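Local coordinates for protein gdp-l-fucose synthetase (Naegleria fowleri, PDB 6AQZ) that binds NADP and probably catalyses the last step of GDP-L-fucose synthesis, the NADPH-dependent epimerisation and reduction of a GDP-4-keto-6-deoxy-mannose, at residues Q23-L28 / P78-H83; H213-A218 / F283-N288; L234-Y239 / M261-E266; T130-D135 / E144-G149. All blocks are in the same frame, centred on the assembly; numbering follows the deposited sequence.

Contact 1: residues Q23-L28 / P78-H83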
# COMPACT_ATOMS: atom_id res chain seq x y z
N GLN A 23 2.71 -30.37 22.80
CA GLN A 23 2.54 -31.25 21.66
C GLN A 23 1.27 -30.95 20.88
O GLN A 23 1.18 -31.32 19.71
CB GLN A 23 2.55 -32.71 22.10
CG GLN A 23 3.88 -33.17 22.71
CD GLN A 23 5.12 -32.79 21.88
OE1 GLN A 23 5.05 -32.43 20.69
NE2 GLN A 23 6.28 -32.87 22.53
N ASP A 24 0.32 -30.24 21.49
CA ASP A 24 -0.91 -29.92 20.79
C ASP A 24 -0.78 -28.73 19.87
O ASP A 24 -1.69 -28.47 19.07
CB ASP A 24 -2.04 -29.68 21.80
CG ASP A 24 -2.72 -30.96 22.21
OD1 ASP A 24 -3.01 -31.78 21.31
OD2 ASP A 24 -2.96 -31.15 23.43
N ASP A 25 0.34 -28.01 19.93
CA ASP A 25 0.51 -26.83 19.10
C ASP A 25 0.90 -27.23 17.69
O ASP A 25 1.69 -28.16 17.48
CB ASP A 25 1.58 -25.91 19.67
CG ASP A 25 1.12 -25.17 20.89
OD1 ASP A 25 0.04 -24.54 20.83
OD2 ASP A 25 1.86 -25.22 21.90
N VAL A 26 0.40 -26.46 16.73
CA VAL A 26 0.70 -26.63 15.32
C VAL A 26 1.27 -25.30 14.87
O VAL A 26 0.61 -24.27 15.02
CB VAL A 26 -0.57 -26.99 14.52
CG1 VAL A 26 -0.23 -27.29 13.08
CG2 VAL A 26 -1.33 -28.14 15.16
N ILE A 27 2.48 -25.32 14.33
CA ILE A 27 3.14 -24.10 13.90
C ILE A 27 3.30 -24.18 12.39
O ILE A 27 4.06 -25.02 11.89
CB ILE A 27 4.50 -23.88 14.56
CG1 ILE A 27 4.40 -23.90 16.09
CG2 ILE A 27 5.09 -22.55 14.08
CD1 ILE A 27 4.57 -25.32 16.72
N LEU A 28 2.63 -23.28 11.67
CA LEU A 28 2.66 -23.22 10.22
C LEU A 28 3.71 -22.21 9.78
O LEU A 28 3.67 -21.05 10.21
CB LEU A 28 1.29 -22.84 9.68
CG LEU A 28 0.95 -23.12 8.22
CD1 LEU A 28 1.07 -24.60 7.88
CD2 LEU A 28 -0.45 -22.57 7.88
N PRO A 78 -3.40 -24.40 12.55
CA PRO A 78 -2.26 -24.01 13.40
C PRO A 78 -2.68 -23.12 14.55
O PRO A 78 -3.67 -22.39 14.46
CB PRO A 78 -1.37 -23.24 12.43
CG PRO A 78 -2.34 -22.62 11.50
CD PRO A 78 -3.40 -23.66 11.28
N THR A 79 -1.89 -23.17 15.64
CA THR A 79 -1.96 -22.20 16.74
C THR A 79 -0.96 -21.06 16.59
O THR A 79 -1.12 -20.03 17.25
CB THR A 79 -1.74 -22.88 18.11
OG1 THR A 79 -0.52 -23.63 18.11
CG2 THR A 79 -2.90 -23.79 18.47
N TYR A 80 0.08 -21.25 15.79
CA TYR A 80 1.07 -20.21 15.53
C TYR A 80 1.40 -20.25 14.05
O TYR A 80 1.31 -21.29 13.41
CB TYR A 80 2.33 -20.40 16.38
CG TYR A 80 2.03 -20.16 17.86
CD1 TYR A 80 2.01 -18.88 18.38
CD2 TYR A 80 1.72 -21.22 18.71
CE1 TYR A 80 1.71 -18.65 19.73
CE2 TYR A 80 1.41 -21.01 20.06
CZ TYR A 80 1.41 -19.73 20.56
OH TYR A 80 1.13 -19.50 21.90
N VAL A 81 1.73 -19.08 13.51
CA VAL A 81 2.11 -18.96 12.11
C VAL A 81 3.37 -18.11 12.04
O VAL A 81 3.42 -17.01 12.62
CB VAL A 81 0.96 -18.38 11.27
CG1 VAL A 81 1.44 -17.96 9.87
CG2 VAL A 81 -0.13 -19.40 11.13
N ILE A 82 4.38 -18.61 11.34
CA ILE A 82 5.54 -17.81 10.97
C ILE A 82 5.44 -17.61 9.46
O ILE A 82 5.55 -18.57 8.69
CB ILE A 82 6.87 -18.48 11.34
CG1 ILE A 82 6.93 -18.77 12.84
CG2 ILE A 82 8.04 -17.59 10.92
CD1 ILE A 82 8.24 -19.39 13.26
N HIS A 83 5.21 -16.37 9.04
CA HIS A 83 4.92 -16.04 7.64
C HIS A 83 6.20 -15.51 6.99
O HIS A 83 6.54 -14.34 7.13
CB HIS A 83 3.78 -15.02 7.58
CG HIS A 83 3.54 -14.45 6.22
ND1 HIS A 83 3.61 -15.21 5.07
CD2 HIS A 83 3.20 -13.20 5.83
CE1 HIS A 83 3.34 -14.45 4.03
NE2 HIS A 83 3.07 -13.22 4.46
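Strand 80-83 lies beside strand 26-28 and runs the same way, the axes of these short pieces 4.6 Å apart and inclined by 17°. The tight end is at Leu28. Its N donates to Tyr80 O at 3.0 Å, nearly straight (167°) although it comes from above the carbonyl plane, and Leu28 O takes Ile82 N at 2.8 Å almost along the C=O axis. On the face that carries Leu28 and Val81, Leu28 CB rests 3.8 Å from Pro78 CB and also meets Val81 CG2, with Phe73 of helix 66-76 packed on all three residues. On the other face Ile27 CG1 lies beside Tyr80 CB, the two side chains pointing the same way.

Toward the N-terminal end the regular pairing gives way to a fork. Val26 O receives Thr79 N at 2.8 Å along a bent bond and Tyr80 N at 3.2 Å along a straighter one, both in the carbonyl plane. Thr79 OG1 stands between its own backbone N and carbonyl carbon (chi1 53°), where it accepts Val26 N at a long 3.3 Å and donates to Asp25 OD1 at 2.9 Å, from above the carboxylate plane. Past this point the contact thins out: Gln23 and Asp24 are exposed in the assembly and add nothing.

Asp25 itself is buried, its OD2 held by the backbone N of Thr22. Two neutral donors, one on each oxygen, are consistent with a charged carboxylate despite burial, and the Thr79 hydroxyl links it to the first N-H of the parallel pair.

Contact 2: residues H213-A218 / F283-N288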
# COMPACT_ATOMS: atom_id res chain seq x y z
N HIS A 213 29.40 -18.53 -4.73
CA HIS A 213 29.34 -19.30 -5.96
C HIS A 213 30.43 -18.86 -6.92
O HIS A 213 31.02 -19.69 -7.63
CB HIS A 213 27.96 -19.14 -6.61
CG HIS A 213 27.67 -20.16 -7.66
ND1 HIS A 213 26.54 -20.12 -8.45
CD2 HIS A 213 28.36 -21.26 -8.05
CE1 HIS A 213 26.54 -21.15 -9.27
NE2 HIS A 213 27.63 -21.85 -9.06
N LYS A 214 30.72 -17.55 -6.95
CA LYS A 214 31.79 -17.02 -7.77
C LYS A 214 33.14 -17.59 -7.35
O LYS A 214 33.95 -17.98 -8.20
CB LYS A 214 31.80 -15.49 -7.67
CG LYS A 214 31.48 -14.77 -8.96
CD LYS A 214 30.43 -13.71 -8.75
CE LYS A 214 31.00 -12.33 -9.02
NZ LYS A 214 31.96 -12.39 -10.16
N CYS A 215 33.39 -17.65 -6.04
CA CYS A 215 34.65 -18.18 -5.55
C CYS A 215 34.77 -19.66 -5.89
O CYS A 215 35.85 -20.15 -6.24
CB CYS A 215 34.77 -17.93 -4.04
SG CYS A 215 36.42 -18.28 -3.35
N TYR A 216 33.66 -20.40 -5.76
CA TYR A 216 33.62 -21.80 -6.14
C TYR A 216 33.98 -21.99 -7.62
O TYR A 216 34.77 -22.88 -7.95
CB TYR A 216 32.24 -22.37 -5.84
CG TYR A 216 32.06 -23.84 -6.22
CD1 TYR A 216 31.65 -24.19 -7.51
CD2 TYR A 216 32.25 -24.86 -5.29
CE1 TYR A 216 31.47 -25.52 -7.87
CE2 TYR A 216 32.07 -26.19 -5.64
CZ TYR A 216 31.68 -26.51 -6.93
OH TYR A 216 31.50 -27.84 -7.28
N LYS A 217 33.43 -21.16 -8.51
CA LYS A 217 33.75 -21.27 -9.93
C LYS A 217 35.23 -20.99 -10.19
O LYS A 217 35.88 -21.68 -10.99
CB LYS A 217 32.86 -20.34 -10.76
CG LYS A 217 31.37 -20.73 -10.86
CD LYS A 217 30.53 -19.61 -11.54
CE LYS A 217 29.02 -19.89 -11.50
NZ LYS A 217 28.21 -18.98 -12.39
N ALA A 218 35.78 -19.99 -9.50
CA ALA A 218 37.18 -19.62 -9.67
C ALA A 218 38.11 -20.74 -9.23
O ALA A 218 39.15 -20.97 -9.86
CB ALA A 218 37.47 -18.35 -8.88
N PHE A 283 37.06 -21.25 1.42
CA PHE A 283 37.23 -22.20 0.34
C PHE A 283 38.66 -22.67 0.21
O PHE A 283 38.91 -23.65 -0.50
CB PHE A 283 36.80 -21.55 -0.97
CG PHE A 283 35.34 -21.68 -1.27
CD1 PHE A 283 34.82 -22.87 -1.73
CD2 PHE A 283 34.48 -20.59 -1.10
CE1 PHE A 283 33.47 -22.98 -2.03
CE2 PHE A 283 33.14 -20.70 -1.38
CZ PHE A 283 32.63 -21.90 -1.84
N ASN A 284 39.59 -22.03 0.94
CA ASN A 284 41.03 -22.21 0.75
C ASN A 284 41.43 -21.88 -0.68
O ASN A 284 42.25 -22.57 -1.29
CB ASN A 284 41.49 -23.62 1.15
CG ASN A 284 41.35 -23.87 2.64
OD1 ASN A 284 41.70 -23.01 3.46
ND2 ASN A 284 40.82 -25.03 2.99
N PHE A 285 40.82 -20.83 -1.23
CA PHE A 285 41.16 -20.39 -2.57
C PHE A 285 42.51 -19.67 -2.57
O PHE A 285 42.69 -18.69 -1.84
CB PHE A 285 40.06 -19.48 -3.10
CG PHE A 285 40.32 -18.94 -4.47
CD1 PHE A 285 40.21 -19.77 -5.58
CD2 PHE A 285 40.62 -17.60 -4.66
CE1 PHE A 285 40.44 -19.27 -6.85
CE2 PHE A 285 40.84 -17.10 -5.92
CZ PHE A 285 40.75 -17.93 -7.02
N THR A 286 43.43 -20.14 -3.43
CA THR A 286 44.80 -19.64 -3.47
C THR A 286 45.08 -18.72 -4.65
O THR A 286 46.20 -18.22 -4.77
CB THR A 286 45.80 -20.81 -3.48
OG1 THR A 286 45.84 -21.45 -4.77
CG2 THR A 286 45.45 -21.85 -2.42
N GLY A 287 44.11 -18.48 -5.52
CA GLY A 287 44.31 -17.55 -6.62
C GLY A 287 44.09 -16.11 -6.20
O GLY A 287 43.81 -15.78 -5.04
N ASN A 288 44.20 -15.22 -7.18
CA ASN A 288 44.03 -13.80 -6.90
C ASN A 288 42.57 -13.46 -6.63
O ASN A 288 41.66 -14.05 -7.20
CB ASN A 288 44.53 -12.96 -8.06
CG ASN A 288 45.91 -13.33 -8.47
OD1 ASN A 288 46.76 -13.60 -7.62
ND2 ASN A 288 46.15 -13.36 -9.77
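Cys215 SG sits where two phenylalanines converge, 3.8 Å from Phe283 CD2 and 3.8 Å from Phe285 CB. Both are sulfur-aromatic contacts, the sulfur 4.6 Å from the Phe283 centroid and 4.8 Å from that of Phe285, neither over a face nor at an edge. One turn further along, Ala218 CB touches Phe285 CE1 at 3.7 Å. The other end of the Phe283 ring reaches Tyr216, whose CD2 lies 4.0 Å from Phe283 CE1; Phe283 comes up in the plane of the tyrosine ring, at its edge, and the side chains cross at about a right angle.

Behind this shell, Phe285 CG is anti to the backbone N (chi1 179°), and Gly287 N lies over the centre of its ring, so the loop folds back on its own aromatic. Asn284, with positive phi, turns the chain away as helix 272-283 finishes, and Gln219 NE2 binds Phe283 O. Leu333 and Phe332 of helix 321-335 close on Phe283, while Phe225 touches both Cys215 and Phe285. Helix 207-221 thus packs on the connection from helix 272-283 to strand 289-292 through an apolar, largely aromatic cluster, probably in the smaller C-terminal, substrate-binding part as in other extended short-chain dehydrogenases/reductases.

Contact 3: residues L234-Y239 / M261-E266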
# COMPACT_ATOMS: atom_id res chain seq x y z
N LEU A 234 30.31 -0.78 3.53
CA LEU A 234 30.09 -1.46 4.80
C LEU A 234 28.66 -1.98 4.86
O LEU A 234 27.72 -1.25 4.54
CB LEU A 234 30.35 -0.51 5.97
CG LEU A 234 31.80 -0.08 6.20
CD1 LEU A 234 31.85 1.12 7.12
CD2 LEU A 234 32.59 -1.23 6.79
N ARG A 235 28.50 -3.24 5.26
CA ARG A 235 27.18 -3.84 5.36
C ARG A 235 27.09 -4.66 6.64
O ARG A 235 28.09 -5.14 7.16
CB ARG A 235 26.88 -4.76 4.17
CG ARG A 235 26.73 -4.03 2.84
CD ARG A 235 25.67 -2.93 2.90
NE ARG A 235 25.59 -2.24 1.61
CZ ARG A 235 26.12 -1.04 1.37
NH1 ARG A 235 26.75 -0.37 2.32
NH2 ARG A 235 25.99 -0.51 0.16
N GLN A 236 25.86 -4.82 7.13
CA GLN A 236 25.54 -5.70 8.24
C GLN A 236 25.02 -7.02 7.68
O GLN A 236 24.12 -7.02 6.85
CB GLN A 236 24.50 -5.04 9.14
CG GLN A 236 25.06 -4.04 10.14
CD GLN A 236 24.05 -2.96 10.53
OE1 GLN A 236 23.25 -2.50 9.72
NE2 GLN A 236 24.06 -2.60 11.81
N PHE A 237 25.61 -8.14 8.12
CA PHE A 237 25.27 -9.47 7.63
C PHE A 237 24.87 -10.36 8.79
O PHE A 237 25.63 -10.50 9.76
CB PHE A 237 26.44 -10.14 6.88
CG PHE A 237 26.81 -9.45 5.58
CD1 PHE A 237 26.06 -9.66 4.43
CD2 PHE A 237 27.88 -8.57 5.53
CE1 PHE A 237 26.39 -9.04 3.24
CE2 PHE A 237 28.22 -7.94 4.35
CZ PHE A 237 27.47 -8.17 3.21
N LEU A 238 23.70 -10.99 8.69
CA LEU A 238 23.16 -11.81 9.77
C LEU A 238 23.07 -13.26 9.33
O LEU A 238 22.38 -13.56 8.35
CB LEU A 238 21.79 -11.30 10.24
CG LEU A 238 21.18 -12.02 11.44
CD1 LEU A 238 22.13 -11.90 12.66
CD2 LEU A 238 19.80 -11.43 11.76
N TYR A 239 23.76 -14.14 10.05
CA TYR A 239 23.68 -15.58 9.80
C TYR A 239 22.26 -16.08 9.97
O TYR A 239 21.62 -15.83 11.00
CB TYR A 239 24.62 -16.32 10.75
CG TYR A 239 24.84 -17.80 10.47
CD1 TYR A 239 24.78 -18.30 9.17
CD2 TYR A 239 25.17 -18.68 11.50
CE1 TYR A 239 25.00 -19.64 8.91
CE2 TYR A 239 25.40 -20.03 11.25
CZ TYR A 239 25.32 -20.51 9.95
OH TYR A 239 25.53 -21.84 9.69
N MET A 261 13.71 -5.09 14.59
CA MET A 261 14.78 -5.41 13.67
C MET A 261 15.66 -6.55 14.15
O MET A 261 15.98 -6.67 15.33
CB MET A 261 15.60 -4.18 13.38
CG MET A 261 14.77 -3.46 12.40
SD MET A 261 15.76 -2.61 11.25
CE MET A 261 15.73 -1.05 12.16
N LEU A 262 16.04 -7.40 13.20
CA LEU A 262 16.99 -8.48 13.43
C LEU A 262 18.25 -8.13 12.64
O LEU A 262 18.28 -8.30 11.42
CB LEU A 262 16.41 -9.81 13.00
CG LEU A 262 15.01 -10.22 13.49
CD1 LEU A 262 14.69 -11.67 13.07
CD2 LEU A 262 14.86 -10.02 14.98
N CYS A 263 19.27 -7.65 13.33
CA CYS A 263 20.52 -7.31 12.67
C CYS A 263 21.64 -7.34 13.69
O CYS A 263 21.44 -7.66 14.87
CB CYS A 263 20.46 -5.96 11.97
SG CYS A 263 20.33 -4.58 13.10
N VAL A 264 22.84 -7.04 13.23
CA VAL A 264 24.01 -7.02 14.08
C VAL A 264 24.29 -5.57 14.45
O VAL A 264 23.75 -4.64 13.86
CB VAL A 264 25.22 -7.67 13.38
CG1 VAL A 264 24.89 -9.09 12.97
CG2 VAL A 264 25.61 -6.85 12.18
N SER A 265 25.16 -5.38 15.44
CA SER A 265 25.53 -4.04 15.86
C SER A 265 26.33 -3.34 14.76
O SER A 265 26.80 -3.97 13.80
CB SER A 265 26.35 -4.08 17.15
OG SER A 265 27.67 -4.54 16.87
N GLU A 266 26.48 -2.03 14.91
CA GLU A 266 27.28 -1.29 13.94
C GLU A 266 28.73 -1.73 13.98
O GLU A 266 29.40 -1.73 12.94
CB GLU A 266 27.17 0.22 14.19
CG GLU A 266 27.84 1.08 13.12
CD GLU A 266 27.45 2.55 13.23
OE1 GLU A 266 26.39 2.85 13.82
OE2 GLU A 266 28.21 3.41 12.73
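Val264 overlaps the aliphatic part of Gln236, its CG2 3.5 Å from Gln236 CG, the two side chains sliding past each other in opposite directions. CG1 of the same valine is anti to the carbonyl carbon (chi1 -57°), which leaves it 3.6 Å from Phe237 O and 4.0 Å from Leu238 CD1. Gln236 and Leu238, which both point toward 261-266, are thus bridged by the two methyls of Val264. Gln236 extends beyond CG and carries NE2 to within 2.9 Å of Val264 O; the same NE2 is hydrogen-bonded to Ser304 O, so this buried amide joins a third part of the chain to the contact.

Leu238 works at the other end. With CG anti to the backbone N (chi1 -176°), it sends CD2 to within 3.5 Å of Leu262 O and 4.0 Å of Leu262 CB. Met246 of helix 240-253 packs on both leucines, and Thr191 of strand 184-194 touches Leu238 and Cys263. Strand 234-239, helix 240-253 and strand 260-262 form a beta-alpha-beta crossover whose two strands are not adjacent but flank strand 184-194, each parallel to it, consistent with the edge of the Rossmann-like sheet where it meets the C-terminal part.

Contact 4: residues T130-D135 / E144-G149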
# COMPACT_ATOMS: atom_id res chain seq x y z
N THR A 130 14.99 -4.54 5.64
CA THR A 130 15.51 -3.19 5.84
C THR A 130 15.57 -2.37 4.56
O THR A 130 15.86 -1.17 4.63
CB THR A 130 16.91 -3.19 6.48
OG1 THR A 130 17.87 -3.76 5.59
CG2 THR A 130 16.91 -3.95 7.79
N CYS A 131 15.33 -2.96 3.39
CA CYS A 131 15.41 -2.20 2.15
C CYS A 131 14.08 -1.55 1.77
O CYS A 131 13.99 -0.92 0.72
CB CYS A 131 15.96 -3.09 1.01
SG CYS A 131 14.94 -4.51 0.48
N VAL A 132 13.06 -1.64 2.64
CA VAL A 132 11.78 -0.99 2.40
C VAL A 132 11.60 0.31 3.19
O VAL A 132 10.54 0.95 3.09
CB VAL A 132 10.64 -1.97 2.72
CG1 VAL A 132 10.95 -3.36 2.11
CG2 VAL A 132 10.39 -2.05 4.24
N PHE A 133 12.61 0.75 3.92
CA PHE A 133 12.51 1.95 4.70
C PHE A 133 12.58 3.18 3.79
O PHE A 133 13.02 3.06 2.64
CB PHE A 133 13.62 1.99 5.75
CG PHE A 133 13.28 1.23 6.99
CD1 PHE A 133 13.46 -0.14 7.07
CD2 PHE A 133 12.74 1.89 8.09
CE1 PHE A 133 13.13 -0.83 8.21
CE2 PHE A 133 12.41 1.19 9.24
CZ PHE A 133 12.60 -0.17 9.30
N PRO A 134 12.15 4.35 4.27
CA PRO A 134 12.17 5.56 3.43
C PRO A 134 13.54 5.86 2.88
O PRO A 134 14.56 5.66 3.54
CB PRO A 134 11.69 6.67 4.38
CG PRO A 134 10.86 5.98 5.38
CD PRO A 134 11.45 4.59 5.55
N ASP A 135 13.56 6.35 1.64
CA ASP A 135 14.82 6.70 1.01
C ASP A 135 15.48 7.90 1.69
O ASP A 135 16.69 7.90 1.92
CB ASP A 135 14.62 6.96 -0.48
CG ASP A 135 15.93 7.11 -1.21
OD1 ASP A 135 16.79 6.21 -1.04
OD2 ASP A 135 16.11 8.11 -1.94
N GLU A 144 10.61 2.73 13.96
CA GLU A 144 9.54 3.71 13.94
C GLU A 144 9.53 4.54 12.66
O GLU A 144 8.52 5.18 12.35
CB GLU A 144 9.66 4.66 15.14
N LYS A 145 10.61 4.52 11.89
CA LYS A 145 10.71 5.30 10.67
C LYS A 145 10.16 4.59 9.43
O LYS A 145 10.17 5.18 8.34
CB LYS A 145 12.17 5.67 10.45
CG LYS A 145 12.68 6.60 11.51
CD LYS A 145 14.19 6.62 11.50
CE LYS A 145 14.74 7.96 11.95
NZ LYS A 145 16.21 7.89 11.94
N LEU A 146 9.59 3.40 9.59
CA LEU A 146 9.14 2.58 8.47
C LEU A 146 8.26 3.33 7.46
O LEU A 146 8.45 3.16 6.24
CB LEU A 146 8.41 1.36 9.03
CG LEU A 146 7.80 0.41 8.00
CD1 LEU A 146 8.88 -0.16 7.06
CD2 LEU A 146 7.09 -0.71 8.72
N HIS A 147 7.30 4.14 7.91
CA HIS A 147 6.33 4.76 7.00
C HIS A 147 6.57 6.25 6.80
O HIS A 147 5.71 6.94 6.23
CB HIS A 147 4.90 4.55 7.49
CG HIS A 147 4.54 3.11 7.69
ND1 HIS A 147 4.17 2.28 6.65
CD2 HIS A 147 4.47 2.35 8.81
CE1 HIS A 147 3.92 1.07 7.12
NE2 HIS A 147 4.10 1.08 8.42
N GLU A 148 7.71 6.77 7.23
CA GLU A 148 7.95 8.21 7.22
C GLU A 148 8.54 8.64 5.87
O GLU A 148 9.62 9.21 5.78
CB GLU A 148 8.89 8.59 8.36
CG GLU A 148 8.32 8.27 9.74
CD GLU A 148 7.00 8.97 10.05
OE1 GLU A 148 6.83 10.15 9.68
OE2 GLU A 148 6.11 8.31 10.63
N GLY A 149 7.81 8.34 4.80
CA GLY A 149 8.24 8.74 3.48
C GLY A 149 8.37 7.59 2.50
O GLY A 149 8.38 6.41 2.87
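Leu146 holds CG anti to the backbone N (chi1 177°) and turns its CD1 branch with chi2 60°, while Phe133 has CG anti to the carbonyl carbon (chi1 -84°). These torsions set Leu146 CD1 over the centre of the Phe133 ring, 4.2 Å from the centroid and almost on the ring normal, a CH-pi contact. The same methyl touches Val132 CG2 at 3.7 Å, the side chains lying side by side. Phe133 also reaches the backbone, with CE2 3.6 Å from Leu146 N.

Pro134 leans on carbonyls instead of side chains. Its CD lies 3.1 Å from Lys145 O and 3.4 Å from Leu146 O, and its CG is 3.5 Å from Glu148 O. The turn it packs on is type I, from Lys145 to Glu148, closed by Glu148 N to Lys145 O at 3.1 Å. Arg163 of helix 156-179 ties the two halves together by bonding Val132 O and Gly149 O, and at the subunit interface His147 packs on Tyr160 of the second subunit. All this lies in the loop between strand 123-127 and helix 156-179, the side chain of Val132 about 7 Å from the bound NADP; in short-chain dehydrogenase/reductase relatives this region borders the active site.

Along the chain the order is contact 1, contact 4, then contact 3 nested inside the loop that contact 2 closes. Contacts 1 and 3 belong to the same mixed sheet, on opposite sides of the chain's centre with their own centres about 28 Å apart. Contact 4 sits in the loop after strand 123-127 of that sheet; its centre is about 17 Å from that of contact 3, which it touches through Met261 SD and Thr130 CG2, 3.9 Å apart. Side chains of contacts 1, 3 and 4 come within about 7 to 9 Å of the NADP. Contact 2, its centre about 42 Å from that of contact 1, packs a different part of the chain, beside the small two-stranded sheet 225-228/289-292.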